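Local coordinates for protein 3-hydroxy-3-methylglutaryl-CoA lyase (Acinetobacter baumannii, PDB 6NDS) that belongs to the HMGL-like family of TIM-barrel enzymes and binds coenzyme A and a zinc ion, at residues E30-V34 with L291-D295; N92-L97 with E135-L140; N103-L107 with K143-N147; A151-G155 with Q195-I199; H180-D186 with Q211-H217. Numbering follows the deposited sequence.

In the fold
In this TIM-barrel protein, interactions 3 and 5 pair strands of the barrel, interaction 2 pairs outer helices, and interaction 4 sets a loop against a helix. Interaction 1 joins an early loop to the end of helix 288-292 and encloses the others in sequence. Interactions 2 and 3 touch, centres about 10 Å apart, with Ile-136 CG2 and Phe-146 CE1 3.6 Å apart. Interaction 3 meets interaction 5 in the same sheet, and interaction 5 meets interaction 4, centres about 10 Å apart, where Phe-154 CD2 lies 3.5 Å from Asp-186 CB. Interaction 5 carries two zinc ligands and interaction 2 part of the coenzyme A pocket; the side chain of His-215 is about 8 Å from coenzyme A.

Interaction 1 of 5, residues E30-V34 with L291-D295; sequences EPTWV and LLGHD
A histidine-carboxylate hydrogen bond ties the loop between helices 22-28 and 36-46 of this TIM-barrel protein to the end of helix 288-292, far along the chain. Residues 30-34 run extended except at Pro-31, whose backbone angles (-63/-37) are helical and kink the strand-like path. In 291-295 the helix ends at Leu-292; Gly-293 takes left-handed angles (83/12), where a CB would collide with the preceding carbonyl, and His-294 and Asp-295 continue extended. The nearest CA atoms are those of Thr-32 and Leu-292, 7.0 Å apart. Val-34 (chi1 t) and Leu-292 (m, t) form the apolar part, with Val-34 CG2 and Leu-292 CD2 3.8 Å apart; Leu-292 CD1 also lies 3.9 Å from Glu-30 OE2. Leu-245, from a loop, packs on both Glu-30 and Leu-292. Glu-30 has chi1 at -91°, between wells, and chi2 m, which carries its carboxylate to the imidazole. The side chain remains about 13 Å from both the zinc ion and coenzyme A. His-294, with chi1 p and chi2 80°, uses both ring nitrogens: ND1 donates to Asp-295 O at 2.8 Å, and NE2 donates to Glu-30 OE2 at 2.6 Å.

Interaction 2 of 5, residues N92-L97 with E135-L140; sequences NLKGAL and EIVEQL. With COA (coenzyme A), chain B.
Two helical segments, 93-97 at the start of helix 93-101 and 135-140 at the end of helix 126-140, run in broadly the same direction, with axes 10.0 Å apart at closest approach and a crossing angle of -32°. The closest CA pair is Leu-93 with Ile-136, at 5.5 Å. Asn-92 precedes the first helix as N-cap: with chi1 p, its OD1 accepts from Gly-95 N at 3.1 Å. The centre of the interface is apolar. Leu-93 (t, p) sends CD1 to 3.8 Å from Ile-136 CG1 and CD2 to 3.6 Å from Glu-135 CG. Ala-96 CB fits between Ile-136 CG1 (3.7 Å) and Leu-140 CD1 (3.8 Å), while Leu-97 CD2 reaches Leu-140 CD2 at 4.1 Å. Glu-135 and Gln-139 lie at the margin, Gln-139 NE2 held by Glu-135 OE2 at 2.8 Å and 3.7 Å from Leu-93 CD2. Beneath, Leu-107 and Phe-146 of the sheet receive Ala-96, Ile-136 and Leu-140. The N-cap also reads the adenine of coenzyme A: N6A donates to Asn-92 OD1 and Asn-92 ND2 donates to N7A, both at 3.0 Å. Gly-95 has no CB to crowd N6A. Neighbouring outer helices of a TIM barrel meet beside the coenzyme A pocket.

Interaction 3 of 5, residues N103-L107 with K143-N147; sequences NANEL and KTQFN
Three hydrogen bonds join the two segments. Leu-107 N donates to Gln-145 O (2.9 Å) and Asn-147 N donates to Leu-107 O (2.9 Å), the bonding of parallel strands in which Leu-107 pairs with Phe-146 (CA-CA 4.9 Å); Gln-145 NE2 donates to Glu-106 OE2 (2.9 Å). Gln-145 reaches that carboxylate with chi1 p and chi2 t, while Glu-106 is extended (t, t). Glu-106 OE2 also forms a salt bridge with Arg-53. Water 1 donates to Glu-106 OE1 (2.9 Å) and Asn-147 OD1 (2.8 Å), and water 2 to Glu-106 OE2 (2.7 Å) and Phe-146 O (2.9 Å), whereas Asn-147 ND2 bonds to Thr-183 OG1 on the next strand. These are the beginnings of neighbouring strands 106-112 and 145-151 of the TIM barrel, connected in sequence through helices 115-122 and 126-140. Before the first strand, Asn-103 has positive phi (58/42) and closes helix 93-101 in a Schellman motif; Ala-104 and Asn-105 lead on to Glu-106. The face bearing Leu-107 and Phe-146, opposite that of Glu-106 and Gln-145, is apolar. Leu-107 (m, p) sets CB 4.0 Å from Phe-146 CD1, and its CD1 lies 3.6 Å from Thr-144 OG1. Phe-146, with chi1 m, packs outward on Ile-136 and Leu-140 of helix 126-140, and Leu-107 touches Leu-140 of that helix together with Ala-96 and Ala-99 of helix 93-101.

Interaction 4 of 5, residues A151-G155 with Q195-I199; sequences ATTFG and QVKRI. With ACT (acetate ion), chain E.
In this TIM barrel, the loop that follows strand 145-151 packs on helix 193-203, which follows the neighbouring strand 182-186. A type I beta turn runs from Thr-152 to Gly-155, and Gly-155 has backbone angles (136/160) that suit glycine. The closest CA atoms across the segments are those of Phe-154 and Gln-195, 7.9 Å apart. Phe-154, with chi1 m and chi2 -88°, sets its ring against the helix: CD1 is 3.7 Å from Ile-199 CD1, and CE1 4.0 Å from Val-196 CG2. Gln-195 has chi1 and chi2 both t and lies near the edge of the ring; its NE2 donates to Phe-154 O at 3.1 Å. On the outer side of the helix, Arg-198 NH1 donates to an acetate ion, probably from the crystallisation liquor, at 3.1 Å from its OXT, while NH2 forms a salt bridge with Glu-164. Phe-154 thus makes most of this contact, by apolar packing of its ring and by its carbonyl oxygen, which accepts from the Gln-195 side chain.

Interaction 5 of 5, residues H180-D186 with Q211-H217; sequences HNITLAD and QLTLHFH. With ZN (zinc ion), chain H.
Two histidines a single residue apart, His-215 and His-217, grip the same zinc ion as the chain leaves strand 212-216: each NE2 is 2.2 Å from ZN and 3.2 Å from the other NE2. Water 4, at 2.2 Å from ZN, and Asp-25 are further ligands. His-215 takes chi1 t and His-217 chi1 m; their ND1 atoms bond to Asp-239 and Ser-255. Strands 182-186 and 212-216 run parallel, axes 4.7 Å apart at -19°, with Ile-182 to Ala-185 opposite Leu-212 to His-215 in turn. Five well-formed backbone hydrogen bonds are Ile-182 N to Gln-211 O (3.0 Å), Thr-213 N to Ile-182 O (2.8 Å), Leu-184 N to Thr-213 O (2.9 Å), His-215 N to Leu-184 O (3.0 Å) and Asp-186 N to His-215 O (2.8 Å). Thr-183, Thr-213, Ala-185 and His-215 share one face. On the other, Leu-184 CB meets Leu-214 CD1 at 3.9 Å, and helix 193-203 packs through Ile-199 and Val-200. Water 3 links Asp-186 OD2 (2.8 Å) to His-217 O (2.6 Å); Met-190 N and Ala-191 N also donate to Asp-186 OD1 and OD2. With that helix the strands form a beta-alpha-beta unit of the TIM barrel, whose C-terminal strand ends bear the metal site.

Interaction 1 of 5, residues E30-V34 with L291-D295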
# COMPACT_ATOMS: atom_id res chain seq x y z
N GLU A 30 -14.02 10.37 11.89
CA GLU A 30 -15.20 9.86 11.21
C GLU A 30 -16.28 10.92 11.15
O GLU A 30 -16.53 11.60 12.15
CB GLU A 30 -15.75 8.63 11.93
CG GLU A 30 -15.21 7.32 11.45
CD GLU A 30 -15.48 7.09 9.98
OE1 GLU A 30 -14.51 6.85 9.24
OE2 GLU A 30 -16.66 7.17 9.56
N PRO A 31 -16.96 11.08 10.01
CA PRO A 31 -17.99 12.13 9.92
C PRO A 31 -19.14 11.93 10.88
O PRO A 31 -19.68 12.91 11.41
CB PRO A 31 -18.46 12.02 8.46
CG PRO A 31 -17.36 11.32 7.75
CD PRO A 31 -16.75 10.39 8.73
N THR A 32 -19.55 10.69 11.11
CA THR A 32 -20.73 10.42 11.91
C THR A 32 -20.36 9.95 13.30
O THR A 32 -19.36 9.26 13.52
CB THR A 32 -21.62 9.36 11.25
OG1 THR A 32 -20.85 8.18 11.00
CG2 THR A 32 -22.20 9.90 9.95
N TRP A 33 -21.20 10.35 14.25
CA TRP A 33 -21.06 9.93 15.63
C TRP A 33 -21.29 8.43 15.76
O TRP A 33 -22.24 7.88 15.18
CB TRP A 33 -22.09 10.71 16.45
CG TRP A 33 -22.27 10.28 17.86
CD1 TRP A 33 -23.32 9.58 18.39
CD2 TRP A 33 -21.39 10.56 18.94
NE1 TRP A 33 -23.14 9.39 19.73
CE2 TRP A 33 -21.95 9.98 20.10
CE3 TRP A 33 -20.16 11.23 19.05
CZ2 TRP A 33 -21.34 10.06 21.35
CZ3 TRP A 33 -19.56 11.31 20.30
CH2 TRP A 33 -20.15 10.73 21.43
N VAL A 34 -20.42 7.76 16.51
CA VAL A 34 -20.61 6.36 16.89
C VAL A 34 -21.15 6.34 18.32
O VAL A 34 -20.46 6.83 19.23
CB VAL A 34 -19.32 5.55 16.79
CG1 VAL A 34 -19.55 4.12 17.29
CG2 VAL A 34 -18.80 5.55 15.34
N LEU A 291 -21.80 -0.22 10.34
CA LEU A 291 -21.72 0.64 11.52
C LEU A 291 -21.59 2.11 11.12
O LEU A 291 -22.25 2.98 11.69
CB LEU A 291 -20.55 0.22 12.40
CG LEU A 291 -20.28 1.07 13.65
CD1 LEU A 291 -21.45 0.98 14.63
CD2 LEU A 291 -18.99 0.61 14.31
N LEU A 292 -20.74 2.39 10.13
CA LEU A 292 -20.37 3.75 9.78
C LEU A 292 -21.12 4.29 8.58
O LEU A 292 -21.11 5.51 8.37
CB LEU A 292 -18.87 3.82 9.50
CG LEU A 292 -17.94 3.30 10.59
CD1 LEU A 292 -16.49 3.28 10.14
CD2 LEU A 292 -18.12 4.14 11.86
N GLY A 293 -21.75 3.43 7.79
CA GLY A 293 -22.50 3.90 6.64
C GLY A 293 -21.68 4.14 5.39
O GLY A 293 -22.20 4.76 4.45
N HIS A 294 -20.43 3.70 5.37
CA HIS A 294 -19.58 3.83 4.19
C HIS A 294 -18.53 2.73 4.24
O HIS A 294 -18.28 2.14 5.30
CB HIS A 294 -18.93 5.21 4.11
CG HIS A 294 -18.09 5.55 5.30
ND1 HIS A 294 -16.81 5.09 5.46
CD2 HIS A 294 -18.36 6.31 6.39
CE1 HIS A 294 -16.32 5.54 6.61
NE2 HIS A 294 -17.24 6.28 7.19
N ASP A 295 -17.91 2.46 3.09
CA ASP A 295 -16.82 1.49 3.07
C ASP A 295 -15.54 2.12 3.60
O ASP A 295 -15.41 3.34 3.70
CB ASP A 295 -16.59 0.97 1.65
CG ASP A 295 -17.74 0.11 1.15
OD1 ASP A 295 -18.16 0.29 -0.01
OD2 ASP A 295 -18.22 -0.75 1.93

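Interaction 2 of 5, residues N92-L97 with E135-L140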
# COMPACT_ATOMS: atom_id res chain seq x y z
N ASN A 92 -2.73 17.20 28.00
CA ASN A 92 -2.40 18.13 29.08
C ASN A 92 -2.82 17.53 30.42
O ASN A 92 -3.34 16.41 30.49
CB ASN A 92 -3.05 19.51 28.85
CG ASN A 92 -4.58 19.45 28.81
OD1 ASN A 92 -5.19 18.42 29.11
ND2 ASN A 92 -5.19 20.55 28.41
N LEU A 93 -2.61 18.31 31.49
CA LEU A 93 -2.83 17.79 32.84
C LEU A 93 -4.31 17.48 33.09
O LEU A 93 -4.63 16.45 33.69
CB LEU A 93 -2.31 18.78 33.87
CG LEU A 93 -2.59 18.42 35.33
CD1 LEU A 93 -1.98 17.07 35.65
CD2 LEU A 93 -2.05 19.49 36.26
N LYS A 94 -5.21 18.35 32.63
CA LYS A 94 -6.64 18.09 32.81
C LYS A 94 -7.04 16.75 32.22
O LYS A 94 -7.79 15.98 32.85
CB LYS A 94 -7.46 19.22 32.20
N GLY A 95 -6.54 16.44 31.02
CA GLY A 95 -6.85 15.15 30.40
C GLY A 95 -6.23 13.98 31.15
O GLY A 95 -6.86 12.93 31.28
N ALA A 96 -5.01 14.15 31.64
CA ALA A 96 -4.37 13.10 32.43
C ALA A 96 -5.20 12.76 33.67
O ALA A 96 -5.38 11.58 34.00
CB ALA A 96 -2.96 13.54 32.84
N LEU A 97 -5.71 13.79 34.35
CA LEU A 97 -6.49 13.54 35.56
C LEU A 97 -7.81 12.84 35.24
O LEU A 97 -8.24 11.95 35.98
CB LEU A 97 -6.75 14.86 36.29
CG LEU A 97 -5.47 15.45 36.90
CD1 LEU A 97 -5.71 16.83 37.49
CD2 LEU A 97 -4.92 14.51 37.96
N GLU A 135 4.28 18.46 34.79
CA GLU A 135 3.34 18.44 35.90
C GLU A 135 2.60 17.11 35.97
O GLU A 135 2.32 16.59 37.06
CB GLU A 135 2.36 19.61 35.78
CG GLU A 135 1.44 19.78 36.98
CD GLU A 135 2.11 20.45 38.16
OE1 GLU A 135 3.09 21.20 37.95
OE2 GLU A 135 1.65 20.24 39.30
N ILE A 136 2.28 16.52 34.81
CA ILE A 136 1.61 15.22 34.80
C ILE A 136 2.47 14.17 35.48
O ILE A 136 1.99 13.40 36.32
CB ILE A 136 1.28 14.81 33.35
CG1 ILE A 136 0.13 15.66 32.82
CG2 ILE A 136 0.96 13.32 33.28
CD1 ILE A 136 0.05 15.65 31.31
N VAL A 137 3.75 14.12 35.13
CA VAL A 137 4.67 13.16 35.74
C VAL A 137 4.82 13.43 37.23
O VAL A 137 4.84 12.51 38.04
CB VAL A 137 6.02 13.19 34.99
CG1 VAL A 137 7.08 12.45 35.78
CG2 VAL A 137 5.87 12.59 33.60
N GLU A 138 4.93 14.71 37.61
CA GLU A 138 5.12 15.04 39.02
C GLU A 138 3.94 14.57 39.86
O GLU A 138 4.12 14.10 40.99
CB GLU A 138 5.33 16.54 39.18
N GLN A 139 2.72 14.67 39.32
CA GLN A 139 1.54 14.32 40.10
C GLN A 139 1.17 12.84 40.01
O GLN A 139 0.65 12.29 40.98
CB GLN A 139 0.34 15.16 39.65
CG GLN A 139 0.51 16.66 39.88
CD GLN A 139 -0.80 17.42 39.72
OE1 GLN A 139 -1.88 16.83 39.67
NE2 GLN A 139 -0.70 18.75 39.65
N LEU A 140 1.41 12.20 38.87
CA LEU A 140 0.85 10.88 38.62
C LEU A 140 1.88 9.76 38.47
O LEU A 140 1.47 8.61 38.28
CB LEU A 140 -0.02 10.91 37.36
CG LEU A 140 -1.16 11.93 37.39
CD1 LEU A 140 -1.89 11.94 36.06
CD2 LEU A 140 -2.12 11.61 38.52
N1A COA B . -10.26 17.61 28.25
C2A COA B . -11.41 18.28 28.37
N3A COA B . -11.61 19.58 28.57
C4A COA B . -10.44 20.23 28.65
C5A COA B . -9.18 19.68 28.54
C6A COA B . -9.09 18.29 28.32
N6A COA B . -7.95 17.64 28.20
N7A COA B . -8.21 20.67 28.68
C8A COA B . -8.89 21.78 28.86
N9A COA B . -10.25 21.57 28.86
C1B COA B . -11.31 22.56 29.06
C2B COA B . -11.20 23.33 30.38
O2B COA B . -11.68 22.64 31.51
C3B COA B . -12.01 24.58 30.02
O3B COA B . -13.39 24.27 29.93
P3B COA B . -14.28 25.62 30.04
O7A COA B . -14.36 26.24 28.66
O8A COA B . -13.56 26.51 31.03
O9A COA B . -15.65 25.18 30.54
C4B COA B . -11.39 24.86 28.66
O4B COA B . -11.25 23.55 28.05
C5B COA B . -10.02 25.47 28.79
O5B COA B . -9.49 25.75 27.49
P1A COA B . -7.91 25.93 27.37
O1A COA B . -7.23 25.31 28.55
O2A COA B . -7.59 27.33 26.98
O3A COA B . -7.67 24.96 26.12
P2A COA B . -8.01 25.11 24.57
O4A COA B . -7.05 26.07 23.96
O5A COA B . -9.48 25.34 24.39
O6A COA B . -7.70 23.61 24.08
CBP COA B . -6.54 21.53 24.22
CCP COA B . -6.39 23.04 24.34
CDP COA B . -5.16 20.85 24.30
CEP COA B . -7.41 21.02 25.38
CAP COA B . -7.21 21.23 22.88
OAP COA B . -6.50 21.90 21.85
C9P COA B . -7.27 19.75 22.55
O9P COA B . -8.03 19.01 23.16
N8P COA B . -6.48 19.33 21.57
C7P COA B . -6.34 17.93 21.22
C6P COA B . -6.94 17.64 19.87
C5P COA B . -6.65 16.22 19.42
O5P COA B . -6.87 15.27 20.16
N4P COA B . -6.17 16.07 18.18
C3P COA B . -5.99 14.79 17.51
C2P COA B . -5.07 13.87 18.27
S1P COA B . -3.48 14.65 18.63

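Interaction 3 of 5, residues N103-L107 with K143-N147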
# COMPACT_ATOMS: atom_id res chain seq x y z
N ASN A 103 -9.53 5.19 34.98
CA ASN A 103 -8.69 3.99 35.09
C ASN A 103 -8.16 3.56 33.73
O ASN A 103 -8.11 2.36 33.41
CB ASN A 103 -9.43 2.84 35.78
CG ASN A 103 -8.49 1.70 36.15
OD1 ASN A 103 -7.32 1.94 36.47
ND2 ASN A 103 -8.98 0.47 36.07
N ALA A 104 -7.73 4.52 32.92
CA ALA A 104 -6.89 4.17 31.79
C ALA A 104 -5.63 3.48 32.31
O ALA A 104 -5.09 3.86 33.35
CB ALA A 104 -6.53 5.41 30.98
N ASN A 105 -5.21 2.40 31.63
CA ASN A 105 -4.03 1.68 32.09
C ASN A 105 -2.75 2.41 31.75
O ASN A 105 -1.72 2.21 32.41
CB ASN A 105 -3.94 0.28 31.48
CG ASN A 105 -5.13 -0.61 31.81
OD1 ASN A 105 -5.57 -1.39 30.96
ND2 ASN A 105 -5.64 -0.52 33.05
N GLU A 106 -2.78 3.22 30.70
CA GLU A 106 -1.61 3.92 30.21
C GLU A 106 -2.04 5.24 29.61
O GLU A 106 -3.07 5.32 28.92
CB GLU A 106 -0.87 3.07 29.17
CG GLU A 106 0.42 3.66 28.62
CD GLU A 106 1.24 2.62 27.85
OE1 GLU A 106 1.12 2.55 26.61
OE2 GLU A 106 1.98 1.85 28.51
N LEU A 107 -1.28 6.29 29.90
CA LEU A 107 -1.53 7.62 29.38
C LEU A 107 -0.54 7.89 28.25
O LEU A 107 0.67 7.88 28.48
CB LEU A 107 -1.40 8.66 30.49
CG LEU A 107 -2.63 8.92 31.36
CD1 LEU A 107 -3.24 7.66 31.94
CD2 LEU A 107 -2.27 9.91 32.47
N LYS A 143 1.36 6.23 39.89
CA LYS A 143 -0.07 5.96 39.89
C LYS A 143 -0.57 5.47 38.54
O LYS A 143 -1.72 5.02 38.45
CB LYS A 143 -0.85 7.22 40.29
N THR A 144 0.25 5.53 37.50
CA THR A 144 -0.11 5.08 36.17
C THR A 144 1.18 4.91 35.38
O THR A 144 2.28 5.08 35.92
CB THR A 144 -1.08 6.05 35.49
OG1 THR A 144 -1.59 5.47 34.29
CG2 THR A 144 -0.37 7.36 35.15
N GLN A 145 1.06 4.57 34.10
CA GLN A 145 2.23 4.46 33.24
C GLN A 145 2.02 5.32 31.99
O GLN A 145 0.90 5.69 31.65
CB GLN A 145 2.54 3.01 32.86
CG GLN A 145 1.47 2.29 32.11
CD GLN A 145 1.73 0.79 32.09
OE1 GLN A 145 1.92 0.18 33.14
NE2 GLN A 145 1.77 0.21 30.90
N PHE A 146 3.13 5.65 31.34
CA PHE A 146 3.17 6.71 30.34
C PHE A 146 3.80 6.23 29.05
O PHE A 146 4.67 5.35 29.05
CB PHE A 146 3.97 7.94 30.82
CG PHE A 146 3.46 8.55 32.10
CD1 PHE A 146 2.25 9.22 32.12
CD2 PHE A 146 4.21 8.48 33.26
CE1 PHE A 146 1.78 9.79 33.29
CE2 PHE A 146 3.74 9.05 34.43
CZ PHE A 146 2.53 9.71 34.44
N ASN A 147 3.32 6.80 27.95
CA ASN A 147 3.92 6.72 26.63
C ASN A 147 4.10 8.14 26.12
O ASN A 147 3.23 8.98 26.34
CB ASN A 147 3.03 5.92 25.68
CG ASN A 147 3.72 5.60 24.36
OD1 ASN A 147 4.47 4.63 24.27
ND2 ASN A 147 3.45 6.41 23.32
O HOH W 1 3.79 2.29 25.62
O HOH W 2 4.33 2.58 29.64

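Interaction 4 of 5, residues A151-G155 with Q195-I199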
# COMPACT_ATOMS: atom_id res chain seq x y z
N ALA A 151 4.50 13.46 17.33
CA ALA A 151 3.79 13.56 16.06
C ALA A 151 4.62 14.35 15.04
O ALA A 151 5.61 15.00 15.38
CB ALA A 151 2.41 14.19 16.25
N THR A 152 4.19 14.29 13.77
CA THR A 152 4.90 14.85 12.62
C THR A 152 6.40 14.55 12.67
O THR A 152 7.22 15.40 12.30
CB THR A 152 4.64 16.36 12.47
OG1 THR A 152 5.17 17.09 13.58
CG2 THR A 152 3.14 16.65 12.36
N THR A 153 6.76 13.33 13.08
CA THR A 153 8.18 12.95 13.16
C THR A 153 8.84 12.99 11.79
O THR A 153 10.02 13.36 11.66
CB THR A 153 8.31 11.55 13.78
OG1 THR A 153 8.12 11.65 15.19
CG2 THR A 153 9.68 10.93 13.49
N PHE A 154 8.09 12.63 10.74
CA PHE A 154 8.66 12.41 9.42
C PHE A 154 8.32 13.53 8.43
O PHE A 154 8.54 13.37 7.22
CB PHE A 154 8.19 11.06 8.88
CG PHE A 154 8.49 9.90 9.81
CD1 PHE A 154 9.71 9.23 9.72
CD2 PHE A 154 7.58 9.50 10.76
CE1 PHE A 154 10.00 8.17 10.58
CE2 PHE A 154 7.86 8.44 11.62
CZ PHE A 154 9.07 7.77 11.52
N GLY A 155 7.81 14.65 8.91
CA GLY A 155 7.39 15.76 8.07
C GLY A 155 6.05 16.28 8.56
O GLY A 155 5.31 15.61 9.28
N GLN A 195 14.27 7.01 4.89
CA GLN A 195 14.16 7.91 6.03
C GLN A 195 13.77 7.15 7.29
O GLN A 195 14.32 7.39 8.38
CB GLN A 195 13.13 8.99 5.72
CG GLN A 195 12.73 9.89 6.87
CD GLN A 195 11.42 10.60 6.56
OE1 GLN A 195 10.56 10.03 5.90
NE2 GLN A 195 11.28 11.84 7.02
N VAL A 196 12.82 6.22 7.17
CA VAL A 196 12.39 5.43 8.32
C VAL A 196 13.56 4.63 8.88
O VAL A 196 13.77 4.59 10.10
CB VAL A 196 11.22 4.51 7.93
CG1 VAL A 196 11.01 3.43 8.99
CG2 VAL A 196 9.95 5.36 7.74
N LYS A 197 14.35 3.99 8.01
CA LYS A 197 15.47 3.20 8.54
C LYS A 197 16.46 4.08 9.29
O LYS A 197 16.96 3.70 10.36
CB LYS A 197 16.16 2.43 7.41
CG LYS A 197 15.33 1.23 6.93
CD LYS A 197 16.10 0.37 5.94
CE LYS A 197 15.27 -0.85 5.51
NZ LYS A 197 16.11 -1.81 4.73
N ARG A 198 16.73 5.29 8.77
CA ARG A 198 17.68 6.18 9.42
C ARG A 198 17.18 6.63 10.79
O ARG A 198 17.92 6.58 11.78
CB ARG A 198 17.96 7.39 8.52
CG ARG A 198 18.80 8.47 9.16
CD ARG A 198 19.17 9.56 8.16
NE ARG A 198 18.00 10.30 7.67
CZ ARG A 198 17.46 10.15 6.46
NH1 ARG A 198 17.96 9.28 5.60
NH2 ARG A 198 16.42 10.89 6.11
N ILE A 199 15.92 7.07 10.86
CA ILE A 199 15.39 7.59 12.12
C ILE A 199 15.23 6.47 13.13
O ILE A 199 15.60 6.62 14.31
CB ILE A 199 14.07 8.34 11.88
CG1 ILE A 199 14.33 9.67 11.15
CG2 ILE A 199 13.36 8.59 13.21
CD1 ILE A 199 13.05 10.45 10.76
C ACT E . 15.95 10.04 2.45
O ACT E . 15.01 10.61 3.07
OXT ACT E . 17.19 10.02 2.72
CH3 ACT E . 15.56 9.25 1.16

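Interaction 5 of 5, residues H180-D186 with Q211-H217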
# COMPACT_ATOMS: atom_id res chain seq x y z
N HIS A 180 10.16 6.28 28.98
CA HIS A 180 11.04 5.58 28.05
C HIS A 180 10.28 4.82 26.97
O HIS A 180 10.90 4.34 26.02
CB HIS A 180 11.95 4.60 28.81
CG HIS A 180 13.10 5.28 29.50
ND1 HIS A 180 14.41 5.11 29.10
CD2 HIS A 180 13.14 6.12 30.56
CE1 HIS A 180 15.21 5.82 29.89
NE2 HIS A 180 14.46 6.44 30.78
N ASN A 181 8.95 4.73 27.07
CA ASN A 181 8.16 4.23 25.95
C ASN A 181 7.79 5.40 25.05
O ASN A 181 7.18 6.38 25.51
CB ASN A 181 6.91 3.50 26.44
CG ASN A 181 7.22 2.09 26.91
OD1 ASN A 181 8.38 1.75 27.15
ND2 ASN A 181 6.20 1.26 27.04
N ILE A 182 8.14 5.29 23.77
CA ILE A 182 8.09 6.39 22.81
C ILE A 182 7.36 5.93 21.56
O ILE A 182 7.61 4.82 21.06
CB ILE A 182 9.52 6.86 22.44
CG1 ILE A 182 10.30 7.33 23.68
CG2 ILE A 182 9.48 7.93 21.36
CD1 ILE A 182 9.66 8.50 24.39
N THR A 183 6.47 6.77 21.04
CA THR A 183 5.88 6.56 19.73
C THR A 183 6.37 7.63 18.77
O THR A 183 6.30 8.82 19.08
CB THR A 183 4.35 6.60 19.79
OG1 THR A 183 3.88 5.52 20.60
CG2 THR A 183 3.72 6.50 18.37
N LEU A 184 6.85 7.20 17.60
CA LEU A 184 7.12 8.12 16.50
C LEU A 184 5.98 8.01 15.51
O LEU A 184 5.74 6.93 14.95
CB LEU A 184 8.45 7.80 15.82
CG LEU A 184 9.65 7.77 16.75
CD1 LEU A 184 10.90 7.39 15.96
CD2 LEU A 184 9.82 9.12 17.45
N ALA A 185 5.29 9.12 15.26
CA ALA A 185 4.09 9.10 14.43
C ALA A 185 4.31 9.86 13.13
O ALA A 185 4.79 11.00 13.14
CB ALA A 185 2.91 9.69 15.21
N ASP A 186 3.91 9.23 12.01
CA ASP A 186 3.87 9.86 10.68
C ASP A 186 2.44 10.33 10.42
O ASP A 186 1.65 9.68 9.72
CB ASP A 186 4.33 8.86 9.63
CG ASP A 186 4.39 9.46 8.25
OD1 ASP A 186 4.38 10.70 8.16
OD2 ASP A 186 4.46 8.70 7.26
N GLN A 211 10.40 -0.73 23.70
CA GLN A 211 9.95 0.60 24.10
C GLN A 211 9.47 1.48 22.95
O GLN A 211 8.74 2.44 23.21
CB GLN A 211 11.09 1.32 24.84
CG GLN A 211 11.40 0.68 26.20
CD GLN A 211 12.73 1.11 26.81
OE1 GLN A 211 13.75 1.25 26.13
NE2 GLN A 211 12.73 1.28 28.13
N LEU A 212 9.85 1.18 21.72
CA LEU A 212 9.54 2.04 20.57
C LEU A 212 8.30 1.57 19.83
O LEU A 212 8.24 0.41 19.40
CB LEU A 212 10.71 2.06 19.59
CG LEU A 212 10.51 2.79 18.27
CD1 LEU A 212 10.31 4.27 18.54
CD2 LEU A 212 11.72 2.58 17.33
N THR A 213 7.34 2.48 19.63
CA THR A 213 6.21 2.26 18.73
C THR A 213 6.35 3.13 17.49
O THR A 213 6.72 4.31 17.59
CB THR A 213 4.86 2.59 19.41
OG1 THR A 213 4.65 1.72 20.54
CG2 THR A 213 3.68 2.40 18.42
N LEU A 214 6.06 2.56 16.32
CA LEU A 214 5.92 3.33 15.09
C LEU A 214 4.45 3.42 14.72
O LEU A 214 3.74 2.41 14.74
CB LEU A 214 6.69 2.68 13.93
CG LEU A 214 8.19 2.96 13.77
CD1 LEU A 214 8.46 4.46 13.73
CD2 LEU A 214 8.99 2.29 14.86
N HIS A 215 4.00 4.62 14.36
CA HIS A 215 2.59 4.91 14.08
C HIS A 215 2.52 5.55 12.68
O HIS A 215 2.69 6.76 12.53
CB HIS A 215 2.08 5.82 15.18
CG HIS A 215 0.67 6.31 15.02
ND1 HIS A 215 -0.34 5.92 15.87
CD2 HIS A 215 0.12 7.21 14.16
CE1 HIS A 215 -1.46 6.54 15.53
NE2 HIS A 215 -1.21 7.32 14.49
N PHE A 216 2.29 4.73 11.65
CA PHE A 216 2.29 5.22 10.27
C PHE A 216 0.87 5.43 9.75
O PHE A 216 -0.03 4.61 9.97
CB PHE A 216 3.02 4.23 9.34
CG PHE A 216 4.50 4.12 9.60
CD1 PHE A 216 5.35 5.19 9.35
CD2 PHE A 216 5.05 2.93 10.04
CE1 PHE A 216 6.73 5.08 9.57
CE2 PHE A 216 6.43 2.80 10.24
CZ PHE A 216 7.27 3.89 10.01
N HIS A 217 0.67 6.53 9.04
CA HIS A 217 -0.53 6.68 8.23
C HIS A 217 -0.19 6.37 6.77
O HIS A 217 0.98 6.40 6.37
CB HIS A 217 -1.12 8.09 8.40
CG HIS A 217 -1.78 8.32 9.74
ND1 HIS A 217 -3.15 8.32 9.90
CD2 HIS A 217 -1.27 8.55 10.97
CE1 HIS A 217 -3.45 8.55 11.16
NE2 HIS A 217 -2.32 8.68 11.84
ZN ZN H . -2.45 9.05 14.00
O HOH W 3 3.59 6.30 6.17
O HOH W 4 -3.84 10.72 13.60